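Local coordinates for nucleoprotein (Sendai virus, PDB 6M7D), which packages the viral RNA genome into a helical nucleocapsid, one molecule per six ribonucleotides, protecting it from nucleases and presenting it as template for transcription and replication, at residues A97-V102 with R224-L229; P143-Q148 with G207-T212. All blocks are in the same frame, centred on the assembly; numbering follows the deposited sequence.

Both contacts are partly buried, and they sit at the two ends of helix 213-225. Interaction 1 lies where that helix breaks into helix 227-239, against the start of strand 99-108; interaction 2 lies in the loop leading into its N-terminus, against the loop 143-148. The centres are 27 Å apart, and that of interaction 1 is nearer the middle of the chain. The chemistry differs accordingly. Interaction 1 buries 209 Å² through van der Waals approach around one serine, whereas interaction 2 buries 476 Å² and joins two irregular loops by one backbone hydrogen bond and one from a threonine hydroxyl, beside an aromatic pair. Their nearest atoms lie about 9 and 16 Å from the bound RNA.

Interaction 1 (A97-V102 with R224-L229); sequences ADVKYV and RSQQSL
With OG held between its backbone N and carbonyl carbon (chi1 64°), S228 presents its CB and hydroxyl together to the start of strand 99-108. V99 turns CG1 anti to its carbonyl carbon (chi1 -76°), which puts CG2 in the crowded position, and it is this methyl that meets the serine: V99 CG2 lies 3.4 Å from S228 OG. D98 arrives from the preceding turn, its CB 3.7 Å from S228 CB. Y101 carries CG beside its own backbone N, and its ring extends so that the phenol reaches the same residue, Y101 OH standing 3.6 Å from S228 OG. The serine sits just past the point where two successive helices meet: Q226 leaves the helical conformation after helix 213-225 and is also the N-cap of helix 227-239. Q226 NE2 donates to S225 OG at 3.2 Å, the hydroxyl lying close to the amide plane. The carboxylate of D98 lies at the start of the second helix, OD1 3.7 Å from Q227 CB and 3.8 Å from S228 N, where the helix dipole could favour its charged form. Strand 99-108 pairs in parallel with strand 33-40, while Y101 and L229 both also pack on helix 68-80, Y101 through V76 and L229 through L75 and L79.

Interaction 2 (P143-Q148 with G207-T212); sequences PLFQGQ and GALVFT
P143 opens the contact with its carbonyl: T212 OG1 donates to P143 O at 2.7 Å, reaching it in the plane of the carbonyl. T212 holds that hydroxyl between its backbone N and carbonyl carbon, and the same side chain caps the start of helix 213-225, so the loop is tied to a helix N-terminus. The CB of L144 points away from 207-212, but its CG lies over one face of the F145 ring, toward the rim. On the opposite face L209 CD2 makes a CH-pi contact, 4.1 Å from the F145 ring centroid and 20° off the normal, so the ring is sandwiched between two leucines. V210 O lies at the ring edge, in its plane. The rings of F145 and F211 touch at their rims without overlapping, with centroids 5.6 Å apart and planes at 34°. Between the backbones F145 and F211 form a single beta bridge, CA to CA 4.7 Å. Its bond comes from the next residue: Q146 N donates to V210 O at 3.0 Å, nearly straight at 173° and almost along the C=O axis. The Q146 side chain, extended beyond CG, runs at a slant across V210 and antiparallel to the T212 side chain, Q146 CG lying 3.4 Å from T212 CG2. Its amide ends 2.8 Å from F211 O, measured from Q146 NE2. The contact is wedged between helices: L144 and F145 pack on helix 47-62, F145 and F211 share I170 of helix 163-181, and Q146, V210 and F211 abut helix 188-202, which carries the RNA-binding residues K190 and R195.

Interaction 1 (A97-V102 with R224-L229)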
loop_
_atom_site.group_PDB
_atom_site.type_symbol
_atom_site.label_atom_id
_atom_site.label_comp_id
_atom_site.label_asym_id
_atom_site.label_seq_id
_atom_site.Cartn_x
_atom_site.Cartn_y
_atom_site.Cartn_z
ATOM N N ALA A 97 -0.520 11.751 -15.936
ATOM C CA ALA A 97 -0.698 13.175 -16.307
ATOM C C ALA A 97 -0.107 14.077 -15.217
ATOM O O ALA A 97 -0.028 15.300 -15.436
ATOM C CB ALA A 97 -2.160 13.468 -16.533
ATOM N N ASP A 98 0.269 13.483 -14.080
ATOM C CA ASP A 98 0.831 14.236 -12.926
ATOM C C ASP A 98 2.175 14.884 -13.281
ATOM O O ASP A 98 2.363 16.061 -12.922
ATOM C CB ASP A 98 0.937 13.338 -11.691
ATOM C CG ASP A 98 -0.364 13.243 -10.912
ATOM O OD1 ASP A 98 -0.754 12.113 -10.556
ATOM O OD2 ASP A 98 -0.973 14.302 -10.669
ATOM N N VAL A 99 3.052 14.169 -13.992
ATOM C CA VAL A 99 4.401 14.732 -14.314
ATOM C C VAL A 99 4.944 14.158 -15.627
ATOM O O VAL A 99 4.427 13.126 -16.092
ATOM C CB VAL A 99 5.411 14.468 -13.178
ATOM C CG1 VAL A 99 5.216 15.386 -11.981
ATOM C CG2 VAL A 99 5.416 13.010 -12.750
ATOM N N LYS A 100 5.934 14.850 -16.200
ATOM C CA LYS A 100 6.647 14.423 -17.392
ATOM C C LYS A 100 8.055 14.025 -16.985
ATOM O O LYS A 100 8.802 14.844 -16.443
ATOM C CB LYS A 100 6.690 15.530 -18.444
ATOM C CG LYS A 100 7.095 15.043 -19.817
ATOM C CD LYS A 100 7.594 16.184 -20.679
ATOM C CE LYS A 100 8.889 16.759 -20.138
ATOM N NZ LYS A 100 9.507 17.716 -21.091
ATOM N N TYR A 101 8.408 12.771 -17.231
ATOM C CA TYR A 101 9.702 12.233 -16.841
ATOM C C TYR A 101 10.709 12.521 -17.943
ATOM O O TYR A 101 10.516 12.104 -19.088
ATOM C CB TYR A 101 9.609 10.733 -16.573
ATOM C CG TYR A 101 8.914 10.389 -15.282
ATOM C CD1 TYR A 101 9.194 11.083 -14.118
ATOM C CD2 TYR A 101 7.978 9.378 -15.228
ATOM C CE1 TYR A 101 8.566 10.771 -12.939
ATOM C CE2 TYR A 101 7.343 9.062 -14.054
ATOM C CZ TYR A 101 7.639 9.760 -12.913
ATOM O OH TYR A 101 7.004 9.445 -11.738
ATOM N N VAL A 102 11.768 13.242 -17.600
ATOM C CA VAL A 102 12.872 13.508 -18.511
ATOM C C VAL A 102 13.990 12.550 -18.142
ATOM O O VAL A 102 14.634 12.700 -17.101
ATOM C CB VAL A 102 13.337 14.966 -18.433
ATOM C CG1 VAL A 102 14.125 15.329 -19.671
ATOM C CG2 VAL A 102 12.155 15.874 -18.282
ATOM N N ARG A 224 3.446 10.721 -0.214
ATOM C CA ARG A 224 2.208 11.439 0.049
ATOM C C ARG A 224 2.036 12.606 -0.908
ATOM O O ARG A 224 0.915 12.923 -1.316
ATOM C CB ARG A 224 2.189 11.931 1.490
ATOM C CG ARG A 224 1.541 10.981 2.452
ATOM C CD ARG A 224 1.619 11.518 3.852
ATOM N NE ARG A 224 2.669 10.866 4.621
ATOM C CZ ARG A 224 3.707 11.500 5.148
ATOM N NH1 ARG A 224 3.835 12.806 4.990
ATOM N NH2 ARG A 224 4.614 10.828 5.835
ATOM N N SER A 225 3.133 13.265 -1.274
ATOM C CA SER A 225 3.011 14.434 -2.135
ATOM C C SER A 225 2.910 14.042 -3.601
ATOM O O SER A 225 2.188 14.684 -4.369
ATOM C CB SER A 225 4.191 15.373 -1.911
ATOM O OG SER A 225 5.371 14.842 -2.475
ATOM N N GLN A 226 3.614 12.995 -4.008
ATOM C CA GLN A 226 3.759 12.638 -5.415
ATOM C C GLN A 226 2.850 11.466 -5.735
ATOM O O GLN A 226 3.216 10.310 -5.511
ATOM C CB GLN A 226 5.211 12.304 -5.741
ATOM C CG GLN A 226 6.122 13.496 -5.666
ATOM C CD GLN A 226 5.526 14.706 -6.336
ATOM O OE1 GLN A 226 5.293 14.709 -7.540
ATOM N NE2 GLN A 226 5.266 15.745 -5.556
ATOM N N GLN A 227 1.671 11.767 -6.277
ATOM C CA GLN A 227 0.768 10.715 -6.724
ATOM C C GLN A 227 1.289 10.027 -7.974
ATOM O O GLN A 227 0.837 8.930 -8.307
ATOM C CB GLN A 227 -0.622 11.297 -6.977
ATOM C CG GLN A 227 -1.741 10.277 -7.004
ATOM C CD GLN A 227 -2.252 9.937 -5.631
ATOM O OE1 GLN A 227 -1.657 9.141 -4.911
ATOM N NE2 GLN A 227 -3.361 10.542 -5.255
ATOM N N SER A 228 2.240 10.647 -8.672
ATOM C CA SER A 228 2.837 10.015 -9.845
ATOM C C SER A 228 3.690 8.822 -9.450
ATOM O O SER A 228 3.672 7.784 -10.117
ATOM C CB SER A 228 3.680 11.032 -10.604
ATOM O OG SER A 228 4.767 11.463 -9.810
ATOM N N LEU A 229 4.447 8.959 -8.364
ATOM C CA LEU A 229 5.258 7.854 -7.872
ATOM C C LEU A 229 4.384 6.710 -7.380
ATOM O O LEU A 229 4.654 5.538 -7.669
ATOM C CB LEU A 229 6.172 8.369 -6.768
ATOM C CG LEU A 229 6.945 7.400 -5.892
ATOM C CD1 LEU A 229 8.089 6.806 -6.664
ATOM C CD2 LEU A 229 7.443 8.153 -4.687
#

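Interaction 2 (P143-Q148 with G207-T212)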
loop_
_atom_site.group_PDB
_atom_site.type_symbol
_atom_site.label_atom_id
_atom_site.label_comp_id
_atom_site.label_asym_id
_atom_site.label_seq_id
_atom_site.Cartn_x
_atom_site.Cartn_y
_atom_site.Cartn_z
ATOM N N PRO A 143 21.067 10.238 8.842
ATOM C CA PRO A 143 21.738 9.105 8.193
ATOM C C PRO A 143 20.771 8.340 7.276
ATOM O O PRO A 143 19.648 8.101 7.678
ATOM C CB PRO A 143 22.187 8.221 9.367
ATOM C CG PRO A 143 21.283 8.627 10.510
ATOM C CD PRO A 143 21.016 10.103 10.297
ATOM N N LEU A 144 21.238 7.987 6.073
ATOM C CA LEU A 144 20.416 7.265 5.064
ATOM C C LEU A 144 20.040 5.864 5.563
ATOM O O LEU A 144 18.866 5.481 5.399
ATOM C CB LEU A 144 21.210 7.184 3.757
ATOM C CG LEU A 144 20.435 6.647 2.555
ATOM C CD1 LEU A 144 19.212 7.505 2.276
ATOM C CD2 LEU A 144 21.325 6.574 1.325
ATOM N N PHE A 145 20.984 5.153 6.185
ATOM C CA PHE A 145 20.726 3.768 6.662
ATOM C C PHE A 145 21.121 3.629 8.135
ATOM O O PHE A 145 21.919 4.446 8.631
ATOM C CB PHE A 145 21.493 2.740 5.826
ATOM C CG PHE A 145 21.065 2.628 4.385
ATOM C CD1 PHE A 145 19.819 2.120 4.052
ATOM C CD2 PHE A 145 21.913 3.012 3.362
ATOM C CE1 PHE A 145 19.429 2.012 2.727
ATOM C CE2 PHE A 145 21.523 2.902 2.037
ATOM C CZ PHE A 145 20.282 2.402 1.721
ATOM N N GLN A 146 20.535 2.638 8.812
ATOM C CA GLN A 146 20.823 2.368 10.246
ATOM C C GLN A 146 22.213 1.737 10.381
ATOM O O GLN A 146 22.525 0.817 9.598
ATOM C CB GLN A 146 19.769 1.421 10.819
ATOM C CG GLN A 146 18.358 1.987 10.787
ATOM C CD GLN A 146 17.355 1.040 11.398
ATOM O OE1 GLN A 146 17.713 0.021 11.983
ATOM N NE2 GLN A 146 16.082 1.374 11.267
ATOM N N GLY A 147 23.004 2.214 11.347
ATOM C CA GLY A 147 24.357 1.682 11.596
ATOM C C GLY A 147 24.455 1.060 12.978
ATOM O O GLY A 147 24.085 1.739 13.956
ATOM N N GLN A 148 24.950 -0.180 13.062
ATOM C CA GLN A 148 25.070 -0.881 14.368
ATOM C C GLN A 148 26.460 -1.515 14.489
ATOM O O GLN A 148 27.088 -1.769 13.443
ATOM C CB GLN A 148 23.957 -1.921 14.524
ATOM C CG GLN A 148 23.772 -2.421 15.951
ATOM C CD GLN A 148 22.685 -3.462 16.062
ATOM O OE1 GLN A 148 22.071 -3.855 15.073
ATOM N NE2 GLN A 148 22.440 -3.918 17.279
ATOM N N GLY A 207 21.265 -6.075 7.501
ATOM C CA GLY A 207 21.310 -5.019 8.498
ATOM C C GLY A 207 21.954 -3.738 8.011
ATOM O O GLY A 207 21.686 -2.663 8.550
ATOM N N ALA A 208 22.802 -3.825 6.986
ATOM C CA ALA A 208 23.530 -2.645 6.539
ATOM C C ALA A 208 22.677 -1.743 5.661
ATOM O O ALA A 208 22.996 -0.562 5.498
ATOM C CB ALA A 208 24.794 -3.059 5.794
ATOM N N LEU A 209 21.603 -2.271 5.079
ATOM C CA LEU A 209 20.757 -1.504 4.180
ATOM C C LEU A 209 19.357 -1.292 4.732
ATOM O O LEU A 209 18.429 -1.045 3.960
ATOM C CB LEU A 209 20.682 -2.183 2.816
ATOM C CG LEU A 209 21.983 -2.242 2.023
ATOM C CD1 LEU A 209 21.801 -3.164 0.852
ATOM C CD2 LEU A 209 22.400 -0.864 1.552
ATOM N N VAL A 210 19.185 -1.384 6.047
ATOM C CA VAL A 210 17.880 -1.161 6.654
ATOM C C VAL A 210 17.667 0.334 6.831
ATOM O O VAL A 210 18.423 0.994 7.548
ATOM C CB VAL A 210 17.766 -1.898 7.992
ATOM C CG1 VAL A 210 16.538 -1.445 8.739
ATOM C CG2 VAL A 210 17.721 -3.382 7.763
ATOM N N PHE A 211 16.629 0.870 6.191
ATOM C CA PHE A 211 16.331 2.294 6.286
ATOM C C PHE A 211 16.252 2.738 7.740
ATOM O O PHE A 211 15.747 2.015 8.601
ATOM C CB PHE A 211 15.001 2.611 5.603
ATOM C CG PHE A 211 15.041 2.546 4.112
ATOM C CD1 PHE A 211 16.216 2.293 3.439
ATOM C CD2 PHE A 211 13.891 2.738 3.380
ATOM C CE1 PHE A 211 16.237 2.227 2.071
ATOM C CE2 PHE A 211 13.912 2.678 2.015
ATOM C CZ PHE A 211 15.083 2.421 1.361
ATOM N N THR A 212 16.748 3.937 8.014
ATOM C CA THR A 212 16.463 4.559 9.293
ATOM C C THR A 212 15.014 5.029 9.322
ATOM O O THR A 212 14.325 5.063 8.303
ATOM C CB THR A 212 17.399 5.735 9.547
ATOM O OG1 THR A 212 17.504 6.524 8.360
ATOM C CG2 THR A 212 18.760 5.255 9.933
#